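Local structure of aminoacyl-tRNA synthetase (Cryptosporidium parvum, 5F9Z) at residues P130-A133 with K134-R137; T176-T180 with R181-L185; S55-I58 with W59-Q63; N264-Y267 with A268-T271; E402-Q405 with N406-L409. The protein probably joins proline to its cognate tRNA using ATP, as a prolyl-tRNA synthetase, and here holds the inhibitor halofuginone together with the ATP analogue AMPPNP. All coordinates share one frame; numbering follows the deposited sequence. Where two conformers were deposited one is given.

Contact 1 of 5, residues P130-A133 with K134-R137; sequences PYFA and KWIR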
loop_
_atom_site.group_PDB
_atom_site.type_symbol
_atom_site.label_atom_id
_atom_site.label_comp_id
_atom_site.label_asym_id
_atom_site.label_seq_id
_atom_site.Cartn_x
_atom_site.Cartn_y
_atom_site.Cartn_z
ATOM N N PRO A 130 7.962 22.733 -15.813
ATOM C CA PRO A 130 8.131 24.073 -16.401
ATOM C C PRO A 130 8.304 25.164 -15.361
ATOM O O PRO A 130 8.907 26.204 -15.659
ATOM C CB PRO A 130 6.845 24.262 -17.214
ATOM C CG PRO A 130 6.457 22.891 -17.600
ATOM C CD PRO A 130 6.837 22.013 -16.435
ATOM N N TYR A 131 7.795 24.960 -14.148
ATOM C CA TYR A 131 7.988 25.918 -13.070
ATOM C C TYR A 131 9.205 25.603 -12.213
ATOM O O TYR A 131 9.710 26.499 -11.528
ATOM C CB TYR A 131 6.726 25.987 -12.203
ATOM C CG TYR A 131 5.533 26.503 -12.974
ATOM C CD1 TYR A 131 4.718 25.637 -13.694
ATOM C CD2 TYR A 131 5.237 27.860 -13.006
ATOM C CE1 TYR A 131 3.636 26.107 -14.412
ATOM C CE2 TYR A 131 4.156 28.339 -13.718
ATOM C CZ TYR A 131 3.359 27.459 -14.419
ATOM O OH TYR A 131 2.281 27.932 -15.132
ATOM N N PHE A 132 9.690 24.359 -12.238
ATOM C CA PHE A 132 10.993 24.072 -11.645
ATOM C C PHE A 132 12.095 24.828 -12.375
ATOM O O PHE A 132 13.014 25.365 -11.747
ATOM C CB PHE A 132 11.276 22.569 -11.668
ATOM C CG PHE A 132 10.607 21.801 -10.562
ATOM C CD1 PHE A 132 9.612 22.382 -9.792
ATOM C CD2 PHE A 132 10.987 20.499 -10.285
ATOM C CE1 PHE A 132 9.001 21.672 -8.774
ATOM C CE2 PHE A 132 10.381 19.785 -9.268
ATOM C CZ PHE A 132 9.387 20.373 -8.512
ATOM N N ALA A 133 12.017 24.880 -13.708
ATOM C CA ALA A 133 12.995 25.638 -14.480
ATOM C C ALA A 133 12.902 27.130 -14.192
ATOM O O ALA A 133 13.907 27.842 -14.281
ATOM C CB ALA A 133 12.806 25.374 -15.973
ATOM N N LYS A 134 11.710 27.617 -13.845
ATOM C CA LYS A 134 11.538 29.030 -13.531
ATOM C C LYS A 134 12.076 29.375 -12.148
ATOM O O LYS A 134 12.578 30.486 -11.942
ATOM C CB LYS A 134 10.057 29.406 -13.640
ATOM C CG LYS A 134 9.759 30.898 -13.586
ATOM C CD LYS A 134 9.286 31.327 -12.205
ATOM C CE LYS A 134 8.587 32.677 -12.256
ATOM N NZ LYS A 134 7.338 32.620 -13.067
ATOM N N TRP A 135 11.993 28.443 -11.199
ATOM C CA TRP A 135 12.427 28.690 -9.832
ATOM C C TRP A 135 13.906 28.408 -9.610
ATOM O O TRP A 135 14.486 28.938 -8.656
ATOM C CB TRP A 135 11.611 27.837 -8.854
ATOM C CG TRP A 135 10.132 28.046 -8.951
ATOM C CD1 TRP A 135 9.488 29.152 -9.425
ATOM C CD2 TRP A 135 9.110 27.115 -8.579
ATOM N NE1 TRP A 135 8.128 28.970 -9.363
ATOM C CE2 TRP A 135 7.869 27.726 -8.848
ATOM C CE3 TRP A 135 9.122 25.824 -8.040
ATOM C CZ2 TRP A 135 6.654 27.093 -8.597
ATOM C CZ3 TRP A 135 7.915 25.196 -7.793
ATOM C CH2 TRP A 135 6.698 25.832 -8.070
ATOM N N ILE A 136 14.524 27.590 -10.453
ATOM C CA ILE A 136 15.900 27.148 -10.258
ATOM C C ILE A 136 16.789 27.923 -11.221
ATOM O O ILE A 136 16.766 27.688 -12.434
ATOM C CB ILE A 136 16.039 25.634 -10.460
ATOM C CG1 ILE A 136 15.198 24.886 -9.425
ATOM C CG2 ILE A 136 17.500 25.216 -10.370
ATOM C CD1 ILE A 136 15.091 23.401 -9.680
ATOM N N ARG A 137 17.575 28.855 -10.680
ATOM C CA ARG A 137 18.562 29.591 -11.451
ATOM C C ARG A 137 19.986 29.389 -10.963
ATOM O O ARG A 137 20.921 29.558 -11.753
ATOM C CB ARG A 137 18.245 31.096 -11.435
#

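Contact 2 of 5, residues T176-T180 with R181-L185; sequences TAHST and RKEAL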
loop_
_atom_site.group_PDB
_atom_site.type_symbol
_atom_site.label_atom_id
_atom_site.label_comp_id
_atom_site.label_asym_id
_atom_site.label_seq_id
_atom_site.Cartn_x
_atom_site.Cartn_y
_atom_site.Cartn_z
ATOM N N THR A 176 11.789 16.149 -6.600
ATOM C CA THR A 176 12.950 16.849 -6.077
ATOM C C THR A 176 13.938 17.125 -7.199
ATOM O O THR A 176 13.967 16.421 -8.212
ATOM C CB THR A 176 13.640 16.047 -4.968
ATOM O OG1 THR A 176 14.192 14.843 -5.519
ATOM C CG2 THR A 176 12.649 15.691 -3.871
ATOM N N ALA A 177 14.744 18.167 -7.012
ATOM C CA ALA A 177 15.811 18.523 -7.935
ATOM C C ALA A 177 17.077 18.789 -7.136
ATOM O O ALA A 177 17.034 19.450 -6.095
ATOM C CB ALA A 177 15.444 19.751 -8.776
ATOM N N HIS A 178 18.200 18.269 -7.622
ATOM C CA HIS A 178 19.459 18.337 -6.899
ATOM C C HIS A 178 20.569 18.794 -7.833
ATOM O O HIS A 178 20.455 18.713 -9.059
ATOM C CB HIS A 178 19.816 16.980 -6.277
ATOM C CG HIS A 178 18.692 16.354 -5.511
ATOM N ND1 HIS A 178 18.582 16.446 -4.140
ATOM C CD2 HIS A 178 17.622 15.634 -5.927
ATOM C CE1 HIS A 178 17.496 15.806 -3.745
ATOM N NE2 HIS A 178 16.896 15.303 -4.809
ATOM N N SER A 179 21.656 19.280 -7.231
ATOM C CA SER A 179 22.796 19.758 -8.003
ATOM C C SER A 179 23.734 18.635 -8.425
ATOM O O SER A 179 24.564 18.843 -9.316
ATOM C CB SER A 179 23.577 20.801 -7.202
ATOM O OG SER A 179 24.157 20.225 -6.044
ATOM N N THR A 180 23.628 17.460 -7.807
ATOM C CA THR A 180 24.484 16.329 -8.130
ATOM C C THR A 180 23.648 15.065 -8.251
ATOM O O THR A 180 22.609 14.922 -7.599
ATOM C CB THR A 180 25.576 16.111 -7.068
ATOM O OG1 THR A 180 24.966 15.888 -5.791
ATOM C CG2 THR A 180 26.503 17.318 -6.983
ATOM N N ARG A 181 24.109 14.148 -9.105
ATOM C CA ARG A 181 23.447 12.853 -9.227
ATOM C C ARG A 181 23.550 12.051 -7.936
ATOM O O ARG A 181 22.622 11.309 -7.593
ATOM C CB ARG A 181 24.047 12.065 -10.392
ATOM C CG ARG A 181 23.445 10.682 -10.585
ATOM C CD ARG A 181 24.244 9.862 -11.585
ATOM N NE ARG A 181 23.737 8.498 -11.698
ATOM C CZ ARG A 181 24.107 7.495 -10.907
ATOM N NH1 ARG A 181 24.989 7.702 -9.939
ATOM N NH2 ARG A 181 23.592 6.286 -11.081
ATOM N N LYS A 182 24.662 12.191 -7.210
ATOM C CA LYS A 182 24.836 11.451 -5.963
ATOM C C LYS A 182 23.799 11.858 -4.925
ATOM O O LYS A 182 23.211 11.000 -4.255
ATOM C CB LYS A 182 26.252 11.673 -5.431
ATOM C CG LYS A 182 26.503 11.139 -4.030
ATOM C CD LYS A 182 27.976 11.255 -3.670
ATOM C CE LYS A 182 28.231 10.886 -2.218
ATOM N NZ LYS A 182 27.595 11.856 -1.283
ATOM N N GLU A 183 23.552 13.163 -4.781
ATOM C CA GLU A 183 22.543 13.624 -3.834
ATOM C C GLU A 183 21.144 13.182 -4.245
ATOM O O GLU A 183 20.299 12.920 -3.382
ATOM C CB GLU A 183 22.601 15.146 -3.705
ATOM C CG GLU A 183 21.794 15.711 -2.549
ATOM C CD GLU A 183 21.701 17.224 -2.594
ATOM O OE1 GLU A 183 20.722 17.744 -3.171
ATOM O OE2 GLU A 183 22.611 17.895 -2.063
ATOM N N ALA A 184 20.883 13.092 -5.552
ATOM C CA ALA A 184 19.570 12.659 -6.015
ATOM C C ALA A 184 19.347 11.177 -5.741
ATOM O O ALA A 184 18.266 10.782 -5.290
ATOM C CB ALA A 184 19.413 12.960 -7.504
ATOM N N LEU A 185 20.357 10.343 -6.004
ATOM C CA LEU A 185 20.219 8.912 -5.751
ATOM C C LEU A 185 20.029 8.631 -4.265
ATOM O O LEU A 185 19.253 7.745 -3.888
ATOM C CB LEU A 185 21.436 8.161 -6.292
ATOM C CG LEU A 185 21.454 6.647 -6.068
ATOM C CD1 LEU A 185 20.208 5.997 -6.652
ATOM C CD2 LEU A 185 22.714 6.032 -6.661
HETATM O O HOH W 1 21.379 19.740 -4.453
HETATM O O HOH W 2 24.048 18.069 -4.602
#

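Contact 3 of 5, residues S55-I58 with W59-Q63; sequences SYFI and WETIQ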
loop_
_atom_site.group_PDB
_atom_site.type_symbol
_atom_site.label_atom_id
_atom_site.label_comp_id
_atom_site.label_asym_id
_atom_site.label_seq_id
_atom_site.Cartn_x
_atom_site.Cartn_y
_atom_site.Cartn_z
ATOM N N SER A 55 -12.290 3.219 5.606
ATOM C CA SER A 55 -11.093 3.063 4.789
ATOM C C SER A 55 -10.328 4.372 4.638
ATOM O O SER A 55 -9.093 4.363 4.595
ATOM C CB SER A 55 -11.459 2.518 3.405
ATOM O OG SER A 55 -12.248 3.445 2.680
ATOM N N TYR A 56 -11.039 5.501 4.563
ATOM C CA TYR A 56 -10.361 6.780 4.382
ATOM C C TYR A 56 -9.542 7.164 5.609
ATOM O O TYR A 56 -8.569 7.916 5.489
ATOM C CB TYR A 56 -11.372 7.877 4.054
ATOM C CG TYR A 56 -10.721 9.175 3.639
ATOM C CD1 TYR A 56 -10.089 9.291 2.407
ATOM C CD2 TYR A 56 -10.728 10.280 4.480
ATOM C CE1 TYR A 56 -9.485 10.472 2.020
ATOM C CE2 TYR A 56 -10.128 11.467 4.101
ATOM C CZ TYR A 56 -9.507 11.555 2.871
ATOM O OH TYR A 56 -8.908 12.732 2.488
ATOM N N PHE A 57 -9.923 6.668 6.790
ATOM C CA PHE A 57 -9.089 6.860 7.971
ATOM C C PHE A 57 -7.706 6.256 7.766
ATOM O O PHE A 57 -6.696 6.845 8.170
ATOM C CB PHE A 57 -9.762 6.244 9.201
ATOM C CG PHE A 57 -8.915 6.285 10.447
ATOM C CD1 PHE A 57 -8.001 5.275 10.720
ATOM C CD2 PHE A 57 -9.039 7.326 11.351
ATOM C CE1 PHE A 57 -7.222 5.312 11.861
ATOM C CE2 PHE A 57 -8.266 7.366 12.497
ATOM C CZ PHE A 57 -7.357 6.357 12.752
ATOM N N ILE A 58 -7.643 5.075 7.146
ATOM C CA ILE A 58 -6.362 4.408 6.946
ATOM C C ILE A 58 -5.483 5.215 6.000
ATOM O O ILE A 58 -4.263 5.299 6.185
ATOM C CB ILE A 58 -6.585 2.972 6.442
ATOM C CG1 ILE A 58 -7.391 2.178 7.472
ATOM C CG2 ILE A 58 -5.256 2.287 6.155
ATOM C CD1 ILE A 58 -7.497 0.706 7.165
ATOM N N TRP A 59 -6.083 5.836 4.982
ATOM C CA TRP A 59 -5.302 6.694 4.097
ATOM C C TRP A 59 -4.853 7.959 4.814
ATOM O O TRP A 59 -3.727 8.430 4.607
ATOM C CB TRP A 59 -6.106 7.045 2.846
ATOM C CG TRP A 59 -5.350 7.938 1.915
ATOM C CD1 TRP A 59 -5.620 9.246 1.631
ATOM C CD2 TRP A 59 -4.179 7.597 1.164
ATOM N NE1 TRP A 59 -4.697 9.736 0.739
ATOM C CE2 TRP A 59 -3.801 8.743 0.437
ATOM C CE3 TRP A 59 -3.418 6.431 1.031
ATOM C CZ2 TRP A 59 -2.695 8.757 -0.412
ATOM C CZ3 TRP A 59 -2.321 6.448 0.190
ATOM C CH2 TRP A 59 -1.970 7.602 -0.521
ATOM N N GLU A 60 -5.718 8.526 5.661
ATOM C CA GLU A 60 -5.322 9.683 6.455
ATOM C C GLU A 60 -4.177 9.337 7.396
ATOM O O GLU A 60 -3.302 10.172 7.654
ATOM C CB GLU A 60 -6.518 10.219 7.242
ATOM C CG GLU A 60 -7.557 10.914 6.388
ATOM C CD GLU A 60 -8.692 11.495 7.209
ATOM O OE1 GLU A 60 -9.182 10.802 8.127
ATOM O OE2 GLU A 60 -9.086 12.649 6.943
ATOM N N THR A 61 -4.168 8.110 7.922
ATOM C CA THR A 61 -3.058 7.671 8.761
ATOM C C THR A 61 -1.795 7.480 7.931
ATOM O O THR A 61 -0.707 7.915 8.329
ATOM C CB THR A 61 -3.427 6.378 9.488
ATOM O OG1 THR A 61 -4.646 6.572 10.216
ATOM C CG2 THR A 61 -2.325 5.976 10.456
ATOM N N ILE A 62 -1.922 6.830 6.772
ATOM C CA ILE A 62 -0.791 6.706 5.855
ATOM C C ILE A 62 -0.282 8.083 5.455
ATOM O O ILE A 62 0.930 8.330 5.418
ATOM C CB ILE A 62 -1.188 5.872 4.623
ATOM C CG1 ILE A 62 -1.446 4.416 5.015
ATOM C CG2 ILE A 62 -0.112 5.955 3.548
ATOM C CD1 ILE A 62 -1.966 3.563 3.876
ATOM N N GLN A 63 -1.201 9.004 5.158
ATOM C CA GLN A 63 -0.799 10.355 4.782
ATOM C C GLN A 63 -0.124 11.076 5.942
ATOM O O GLN A 63 0.905 11.732 5.754
ATOM C CB GLN A 63 -2.011 11.146 4.290
ATOM C CG GLN A 63 -1.708 12.593 3.946
ATOM C CD GLN A 63 -2.882 13.297 3.295
ATOM O OE1 GLN A 63 -3.888 12.669 2.959
ATOM N NE2 GLN A 63 -2.761 14.608 3.114
#

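Contact 4 of 5, residues N264-Y267 with A268-T271; sequences NKEY and AHQT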
loop_
_atom_site.group_PDB
_atom_site.type_symbol
_atom_site.label_atom_id
_atom_site.label_comp_id
_atom_site.label_asym_id
_atom_site.label_seq_id
_atom_site.Cartn_x
_atom_site.Cartn_y
_atom_site.Cartn_z
ATOM N N ASN A 264 29.298 27.315 -14.420
ATOM C CA ASN A 264 28.923 26.498 -15.566
ATOM C C ASN A 264 27.475 26.042 -15.434
ATOM O O ASN A 264 27.032 25.649 -14.351
ATOM C CB ASN A 264 29.843 25.285 -15.699
ATOM N N LYS A 265 26.741 26.095 -16.542
ATOM C CA LYS A 265 25.350 25.664 -16.548
ATOM C C LYS A 265 25.275 24.142 -16.560
ATOM O O LYS A 265 25.929 23.485 -17.375
ATOM C CB LYS A 265 24.615 26.244 -17.757
ATOM N N GLU A 266 24.478 23.586 -15.650
ATOM C CA GLU A 266 24.321 22.146 -15.522
ATOM C C GLU A 266 22.850 21.823 -15.317
ATOM O O GLU A 266 22.141 22.553 -14.620
ATOM C CB GLU A 266 25.150 21.594 -14.354
ATOM C CG GLU A 266 25.126 20.080 -14.225
ATOM C CD GLU A 266 25.842 19.590 -12.980
ATOM O OE1 GLU A 266 25.471 18.514 -12.464
ATOM O OE2 GLU A 266 26.771 20.283 -12.513
ATOM N N TYR A 267 22.395 20.731 -15.927
ATOM C CA TYR A 267 21.011 20.309 -15.781
ATOM C C TYR A 267 20.790 19.664 -14.419
ATOM O O TYR A 267 21.668 18.977 -13.889
ATOM C CB TYR A 267 20.625 19.336 -16.895
ATOM C CG TYR A 267 20.518 19.986 -18.257
ATOM C CD1 TYR A 267 19.458 20.829 -18.562
ATOM C CD2 TYR A 267 21.474 19.754 -19.238
ATOM C CE1 TYR A 267 19.352 21.425 -19.804
ATOM C CE2 TYR A 267 21.376 20.345 -20.484
ATOM C CZ TYR A 267 20.313 21.180 -20.760
ATOM O OH TYR A 267 20.209 21.773 -21.999
ATOM N N ALA A 268 19.607 19.893 -13.854
ATOM C CA ALA A 268 19.308 19.415 -12.513
ATOM C C ALA A 268 19.156 17.898 -12.492
ATOM O O ALA A 268 18.709 17.278 -13.461
ATOM C CB ALA A 268 18.034 20.074 -11.984
ATOM N N HIS A 269 19.537 17.302 -11.365
ATOM C CA HIS A 269 19.400 15.868 -11.136
ATOM C C HIS A 269 18.139 15.649 -10.309
ATOM O O HIS A 269 18.114 15.951 -9.111
ATOM C CB HIS A 269 20.636 15.311 -10.434
ATOM C CG HIS A 269 21.924 15.663 -11.114
ATOM N ND1 HIS A 269 22.594 14.786 -11.940
ATOM C CD2 HIS A 269 22.659 16.800 -11.096
ATOM C CE1 HIS A 269 23.689 15.366 -12.397
ATOM N NE2 HIS A 269 23.753 16.589 -11.901
ATOM N N GLN A 270 17.097 15.124 -10.945
ATOM C CA GLN A 270 15.768 15.070 -10.358
ATOM C C GLN A 270 15.415 13.660 -9.901
ATOM O O GLN A 270 15.967 12.664 -10.376
ATOM C CB GLN A 270 14.713 15.561 -11.354
ATOM C CG GLN A 270 14.887 17.002 -11.789
ATOM C CD GLN A 270 13.890 17.404 -12.858
ATOM O OE1 GLN A 270 14.199 17.385 -14.049
ATOM N NE2 GLN A 270 12.685 17.770 -12.436
ATOM N N THR A 271 14.481 13.599 -8.952
ATOM C CA THR A 271 13.868 12.356 -8.510
ATOM C C THR A 271 12.358 12.541 -8.468
ATOM O O THR A 271 11.853 13.662 -8.358
ATOM C CB THR A 271 14.359 11.917 -7.119
ATOM O OG1 THR A 271 13.655 12.651 -6.109
ATOM C CG2 THR A 271 15.851 12.163 -6.962
#

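Contact 5 of 5, residues E402-Q405 with N406-L409; sequences EEFQ and NRLL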
loop_
_atom_site.group_PDB
_atom_site.type_symbol
_atom_site.label_atom_id
_atom_site.label_comp_id
_atom_site.label_asym_id
_atom_site.label_seq_id
_atom_site.Cartn_x
_atom_site.Cartn_y
_atom_site.Cartn_z
ATOM N N GLU A 402 0.811 -3.794 20.359
ATOM C CA GLU A 402 2.177 -3.957 19.875
ATOM C C GLU A 402 2.427 -5.391 19.426
ATOM O O GLU A 402 2.989 -5.633 18.350
ATOM C CB GLU A 402 3.164 -3.553 20.971
ATOM C CG GLU A 402 4.627 -3.716 20.601
ATOM C CD GLU A 402 5.230 -2.450 20.029
ATOM O OE1 GLU A 402 4.490 -1.454 19.878
ATOM O OE2 GLU A 402 6.445 -2.449 19.737
ATOM N N GLU A 403 2.009 -6.361 20.244
ATOM C CA GLU A 403 2.145 -7.765 19.868
ATOM C C GLU A 403 1.282 -8.092 18.656
ATOM O O GLU A 403 1.683 -8.884 17.795
ATOM C CB GLU A 403 1.772 -8.658 21.050
ATOM C CG GLU A 403 1.982 -10.141 20.803
ATOM C CD GLU A 403 1.328 -11.005 21.863
ATOM O OE1 GLU A 403 1.156 -12.218 21.618
ATOM O OE2 GLU A 403 0.979 -10.472 22.938
ATOM N N PHE A 404 0.089 -7.497 18.581
ATOM C CA PHE A 404 -0.773 -7.674 17.416
ATOM C C PHE A 404 -0.062 -7.232 16.142
ATOM O O PHE A 404 -0.049 -7.955 15.138
ATOM C CB PHE A 404 -2.068 -6.884 17.617
ATOM C CG PHE A 404 -3.225 -7.360 16.778
ATOM C CD1 PHE A 404 -3.193 -7.265 15.395
ATOM C CD2 PHE A 404 -4.364 -7.871 17.379
ATOM C CE1 PHE A 404 -4.263 -7.694 14.631
ATOM C CE2 PHE A 404 -5.437 -8.298 16.620
ATOM C CZ PHE A 404 -5.385 -8.209 15.244
ATOM N N GLN A 405 0.540 -6.040 16.171
ATOM C CA GLN A 405 1.230 -5.510 14.999
ATOM C C GLN A 405 2.375 -6.422 14.575
ATOM O O GLN A 405 2.534 -6.730 13.388
ATOM C CB GLN A 405 1.745 -4.101 15.296
ATOM C CG GLN A 405 2.415 -3.410 14.121
ATOM C CD GLN A 405 1.426 -2.689 13.225
ATOM O OE1 GLN A 405 0.282 -2.452 13.611
ATOM N NE2 GLN A 405 1.866 -2.333 12.023
ATOM N N ASN A 406 3.189 -6.863 15.537
ATOM C CA ASN A 406 4.320 -7.726 15.213
ATOM C C ASN A 406 3.857 -9.071 14.669
ATOM O O ASN A 406 4.483 -9.628 13.760
ATOM C CB ASN A 406 5.202 -7.915 16.448
ATOM C CG ASN A 406 6.282 -8.959 16.241
ATOM O OD1 ASN A 406 7.320 -8.683 15.638
ATOM N ND2 ASN A 406 6.044 -10.164 16.744
ATOM N N ARG A 407 2.758 -9.606 15.207
ATOM C CA ARG A 407 2.276 -10.912 14.766
ATOM C C ARG A 407 1.772 -10.864 13.328
ATOM O O ARG A 407 1.993 -11.807 12.558
ATOM C CB ARG A 407 1.179 -11.408 15.707
ATOM C CG ARG A 407 0.551 -12.729 15.292
ATOM C CD ARG A 407 -0.448 -13.232 16.326
ATOM N NE ARG A 407 -1.523 -12.276 16.578
ATOM C CZ ARG A 407 -1.600 -11.504 17.657
ATOM N NH1 ARG A 407 -0.663 -11.573 18.593
ATOM N NH2 ARG A 407 -2.616 -10.663 17.801
ATOM N N LEU A 408 1.095 -9.779 12.947
ATOM C CA LEU A 408 0.619 -9.648 11.573
ATOM C C LEU A 408 1.783 -9.598 10.592
ATOM O O LEU A 408 1.770 -10.277 9.559
ATOM C CB LEU A 408 -0.252 -8.399 11.430
ATOM C CG LEU A 408 -1.644 -8.418 12.059
ATOM C CD1 LEU A 408 -2.401 -7.160 11.672
ATOM C CD2 LEU A 408 -2.409 -9.661 11.639
ATOM N N LEU A 409 2.801 -8.792 10.899
ATOM C CA LEU A 409 3.943 -8.678 9.999
ATOM C C LEU A 409 4.729 -9.981 9.934
ATOM O O LEU A 409 5.185 -10.383 8.856
ATOM C CB LEU A 409 4.847 -7.525 10.439
ATOM C CG LEU A 409 6.111 -7.309 9.602
ATOM C CD1 LEU A 409 5.756 -7.081 8.142
ATOM C CD2 LEU A 409 6.923 -6.145 10.149
HETATM O O HOH W 3 4.127 -11.017 18.290
HETATM O O HOH W 4 1.739 -12.842 19.033
#

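Contact 1 of 5, residues P130-A133 with K134-R137
The last turn of helix 125-135, in the class II synthetase core, is finished off by Trp135, whose indole folds back over the backbone of Tyr131. With CG anti to its own carbonyl carbon (chi1 -57°), the ring is swung toward the preceding turn, and Tyr131 O ends up over one face, offset toward the rim and 3.0 Å from CG of Trp135. The same oxygen accepts the helical bond from Trp135 N at 3.0 Å and a weak one from Lys134 N, so a broad aromatic face screens a backbone carbonyl that is already engaged. On that same face, CB of Tyr131 makes a CH-pi contact, 4.1 Å from the centroid of the six-membered ring of Trp135. A second aromatic suits the place next to it: CZ3 of Trp135 meets the edge of the Phe132 ring, 3.8 Å from Phe132 CE1, with the two ring planes inclined at 44°. Ile136, the first residue to leave helical geometry, still gives its N to Phe132 O at 3.0 Å, while its CG1 packs against that oxygen and its CD1 lies 4.4 Å from CB of Phe132. Just beyond, Arg137 N bonds to the carboxylate of Asp141, where the chain turns toward the next strand. Phe132 and Ile136 face inward: both press on Leu144 of strand 144-153, Phe132 also reaches His175 and Ile136 reaches Ala177 on strand 168-178, and Val256 borders both.

Contact 2 of 5, residues T176-T180 with R181-L185
With chi1 at 59°, the hydroxyl of Thr180 sits between its own backbone N and carbonyl carbon, while CG of Glu183 stands opposite its backbone N (chi1 -168°) and its chain runs out extended toward His178. Thr180 occupies the N-cap position of helix 181-202, and the first torsion points OG1 at Glu183 N, from which it accepts at 3.2 Å; Thr180 O takes Ala184 N. The second brings OE1 of Glu183 within 2.7 Å of His178 ND1, which donates in the plane of its ring to the anti lone pair of the oxygen. Ring and carboxylate planes stand 80° apart. Ala184, small enough to let strand end and helix come close, lays its CA over one face of the imidazole, 3.9 Å from the ring centroid. At the other nitrogen, His178 NE2 and Thr176 OG1 share a hydrogen bond of 2.8 Å. One water bridges Ser179 N and Glu183 OE1, and another joins the hydroxyls of Ser179 and Thr180. The imidazole is thus gripped at both nitrogens and its rotation fixed. The carboxylate probably polarises the ring, and the N-terminal end of the helix should favour the negative charge of Glu183.

Contact 3 of 5, residues S55-I58 with W59-Q63
Ile58, Trp59 and Ile62 form the buried side of this helical turn, whereas Tyr56 and Glu60 meet on its solvent flank. Within the buried side the branched Ile58 and Ile62 follow one another a turn apart, with Ile58 CG2 4.2 Å from Ile62 CD1. Phe57 O is firmly held by two donors. Thr61 suits this place because its hydroxyl is satisfied by the carbonyl of the preceding turn: OG1, anti to the carbonyl carbon (chi1 -55°), donates to Phe57 O at 2.9 Å from above the carbonyl plane, and Thr61 N reaches the same oxygen at 2.8 Å from the other face. The hydroxyl oxygen also lies over one face of the Phe57 ring, 3.3 Å from CE1 of Phe57. On the exposed flank, the Glu60 side chain crosses the Tyr56 ring at about a right angle, its CG 3.5 Å and its OE2 3.2 Å from Tyr56 CE2, and the carboxylate plane is turned 44° from the ring. Tyr56 CE1 touches Trp59 CD1 only lightly, at 4.1 Å. In the fold, Ile58, Trp59 and Ile62 rest on Ile280 of helix 278-287, Trp59 and Ile62 also meet Leu275 of strand 265-276, and Tyr56 and Trp59 lean on Leu170 of strand 168-178.

Contact 4 of 5, residues N264-Y267 with A268-T271
Between Glu266 and His269 the backbone stays extended but twists through a polyproline-like passage at Tyr267 and Ala268, which puts side chains three residues apart on one flank. Glu266 and His269 use this: OE1 of Glu266 accepts from His269 NE2 at 2.6 Å, with an N-H...O angle of 170°. The oxygen lies in the plane of the imidazole, whereas the nitrogen meets it nearly along the carboxylate C-O bond, and the two flat groups stand almost perpendicular, 87° apart. Glutamate is long enough to span this gap because its chain is fully extended, with CG anti to the backbone N. Tyr267 O comes within 3.7 Å of His269 CD2. The passage is an interruption in strand 265-276, part of the antiparallel sheet of the class II core: before it, Glu266 pairs with Phe258 in a beta hairpin, and after it, His269 pairs with His178 of strand 168-178. Side-chain donors satisfy the carbonyls at the break, Gln248 NE2 bonding to Tyr267 O and Ser251 OG to Ala268 O. Opposite in character to the polar pair, the methyl group of Ala268 is buried against Val256, and the Tyr267 side chain packs on Ser251 and Lys252 of helix 249-254.

Contact 5 of 5, residues E402-Q405 with N406-L409
Arg407 lays one end of its guanidinium over a face of the Phe404 ring, with NH2 only 3.3 Å from Phe404 CD2. This is an off-centre cation-pi contact: CZ of Arg407 is 4.9 Å from the ring centroid, and the two planes are inclined at 65°. The arginine chain leaves its CA extended and then bends at chi3 (58°), which turns the head group back along the helix toward the preceding turn. Glu403 approaches the guanidinium from its edge. Its OE1 forms a salt bridge with Arg407 NH1 at a long 3.6 Å, and a water fills in for the looser direct contact, donating to Glu403 OE1 at 2.7 Å and accepting from Arg407 NH1 at 2.8 Å. The NE of Arg407 bonds to Asp381, so this cation has two acidic partners, which probably favour its positive charge. At the rim of the phenyl ring, near its plane, Leu408 CD1 lies 3.5 Å from Phe404 CE1, an apolar pair suited to the buried face. A second water joins Glu403 O to Asn406 ND2 on the exposed side. Buried Gln405 keeps its amide satisfied by Leu202 O and, weakly, by Lys298 N. Regular bonds such as Arg407 N to Glu403 O hold the backbone. The i to i+3 and i to i+4 spacings are those of an alpha-helix, and this one is amphipathic: helix 393-417 sets Phe404 and Arg407 against Val379 of strand 374-379, in the sheet of the anticodon-binding domain, with Glu402 and Asn406 on the exposed side.

In the fold
From the N terminus, contact 3 comes first, on helix 53-71, then contact 1 ending helix 125-135, contact 2 where strand 168-178 passes into helix 181-202, contact 4 on strand 265-276, and contact 5 on helix 393-417. Each lies within one continuous stretch, so none closes a long loop, and in series they neither nest nor cross. Contacts 1, 2 and 4 cluster in the catalytic core: Ile136 packs on Ala177, Phe132 on Gln270, and His178 N probably bonds to His269 O. Contact 3, its centre about 30 Å from that of contact 2, rests on helix 278-287 and strands 168-178 and 265-276 of the same core. Contact 5 lies against strand 374-379 of the anticodon-binding domain.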